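Local coordinates for endolysin (Clostridium phage phiCD27, PDB 3QAY), which probably cleaves the amide bond between N-acetylmuramic acid and L-alanine in clostridial peptidoglycan, as a zinc-dependent amidase, at residues E164-A167 / K168-E172. Residues are numbered along the deposited sequence; the frame is centred on the assembly and turned at random.
Sequences EGIA and KLIVE
Ile166 and Ile170 meet one turn apart on the helix 152-175, a local i to i+4 contact within the last long helix of the catalytic domain, with CG2 of Ile166 4.0 Å from CD1 of Ile170 and the two chains meeting at a slant. With chi1 at -71°, CG2 of Ile166 lies opposite the backbone N and turns toward the following turn, where CD1 of Ile170 comes back to meet it. The backbone follows the alpha-helical pattern: Lys168 N binds Glu164 O at 2.8 Å, tilted 31° from the carbonyl plane, whereas Ile170 N donates to Ile166 O at 3.2 Å in the carbonyl plane. Leu169 N is shared weakly between Gly165 O (3.5 Å) and Ile166 O. In the alpha/beta amidase fold, which here holds a zinc ion and whose mixed six-stranded sheet is flanked by helices, Ala167 and Val171 face helix 27-44: Ala167 touches Thr41, and Val171 reaches both Thr41 and Leu38. Val171 N bonds to Ala167 O at 2.8 Å, nearly in line with the carbonyl. The chi1 of Val171 (175°) sets CG2 beside the backbone N, hence its tight contact, 3.1 Å, with Ala167 O. Glu172, buried one turn after Lys168, pairs OE1 with Lys115 in a salt bridge and accepts a hydrogen bond from Ile179 N at OE2, tying the helix to the chain's C-terminal tail.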
loop_
_atom_site.group_PDB
_atom_site.type_symbol
_atom_site.label_atom_id
_atom_site.label_comp_id
_atom_site.label_asym_id
_atom_site.label_seq_id
_atom_site.Cartn_x
_atom_site.Cartn_y
_atom_site.Cartn_z
ATOM N N GLU A 164 -6.058 -7.512 -9.719
ATOM C CA GLU A 164 -7.422 -7.718 -9.223
ATOM C C GLU A 164 -7.461 -8.712 -8.073
ATOM O O GLU A 164 -8.213 -8.534 -7.112
ATOM C CB GLU A 164 -8.282 -8.227 -10.374
ATOM C CG GLU A 164 -9.706 -8.613 -10.059
ATOM C CD GLU A 164 -10.418 -9.035 -11.322
ATOM O OE1 GLU A 164 -10.580 -10.255 -11.552
ATOM O OE2 GLU A 164 -10.758 -8.137 -12.111
ATOM N N GLY A 165 -6.660 -9.769 -8.186
ATOM C CA GLY A 165 -6.538 -10.771 -7.130
ATOM C C GLY A 165 -5.945 -10.217 -5.848
ATOM O O GLY A 165 -6.414 -10.538 -4.759
ATOM N N ILE A 166 -4.896 -9.409 -5.972
ATOM C CA ILE A 166 -4.297 -8.732 -4.817
ATOM C C ILE A 166 -5.277 -7.713 -4.236
ATOM O O ILE A 166 -5.476 -7.656 -3.023
ATOM C CB ILE A 166 -2.989 -7.999 -5.205
ATOM C CG1 ILE A 166 -1.881 -9.006 -5.498
ATOM C CG2 ILE A 166 -2.548 -7.033 -4.084
ATOM C CD1 ILE A 166 -1.106 -9.447 -4.276
ATOM N N ALA A 167 -5.874 -6.910 -5.114
ATOM C CA ALA A 167 -6.848 -5.895 -4.718
ATOM C C ALA A 167 -8.010 -6.502 -3.931
ATOM O O ALA A 167 -8.374 -6.005 -2.865
ATOM C CB ALA A 167 -7.371 -5.153 -5.945
ATOM N N LYS A 168 -8.573 -7.587 -4.451
ATOM C CA LYS A 168 -9.726 -8.221 -3.813
ATOM C C LYS A 168 -9.416 -8.635 -2.378
ATOM O O LYS A 168 -10.256 -8.473 -1.494
ATOM C CB LYS A 168 -10.204 -9.425 -4.627
ATOM C CG LYS A 168 -11.513 -10.053 -4.136
ATOM C CD LYS A 168 -11.967 -11.193 -5.064
ATOM C CE LYS A 168 -13.254 -11.869 -4.557
ATOM N NZ LYS A 168 -13.253 -13.349 -4.799
ATOM N N LEU A 169 -8.210 -9.154 -2.145
ATOM C CA LEU A 169 -7.817 -9.610 -0.805
ATOM C C LEU A 169 -7.689 -8.434 0.165
ATOM O O LEU A 169 -8.137 -8.509 1.312
ATOM C CB LEU A 169 -6.509 -10.409 -0.861
ATOM C CG LEU A 169 -6.587 -11.789 -1.529
ATOM C CD1 LEU A 169 -5.203 -12.441 -1.604
ATOM C CD2 LEU A 169 -7.561 -12.688 -0.779
ATOM N N ILE A 170 -7.102 -7.344 -0.314
ATOM C CA ILE A 170 -6.961 -6.129 0.482
ATOM C C ILE A 170 -8.317 -5.523 0.803
ATOM O O ILE A 170 -8.562 -5.113 1.932
ATOM C CB ILE A 170 -6.131 -5.062 -0.250
ATOM C CG1 ILE A 170 -4.673 -5.516 -0.385
ATOM C CG2 ILE A 170 -6.229 -3.726 0.488
ATOM C CD1 ILE A 170 -3.792 -4.587 -1.209
ATOM N N VAL A 171 -9.190 -5.461 -0.197
ATOM C CA VAL A 171 -10.520 -4.882 -0.024
ATOM C C VAL A 171 -11.381 -5.732 0.924
ATOM O O VAL A 171 -12.029 -5.200 1.831
ATOM C CB VAL A 171 -11.228 -4.703 -1.380
ATOM C CG1 VAL A 171 -12.661 -4.205 -1.184
ATOM C CG2 VAL A 171 -10.439 -3.739 -2.258
ATOM N N GLU A 172 -11.376 -7.048 0.730
ATOM C CA GLU A 172 -12.096 -7.949 1.638
ATOM C C GLU A 172 -11.642 -7.746 3.081
ATOM O O GLU A 172 -12.467 -7.711 4.003
ATOM C CB GLU A 172 -11.919 -9.412 1.228
ATOM C CG GLU A 172 -12.722 -9.802 -0.000
ATOM C CD GLU A 172 -12.707 -11.298 -0.277
ATOM O OE1 GLU A 172 -11.796 -12.004 0.210
ATOM O OE2 GLU A 172 -13.614 -11.764 -0.993
#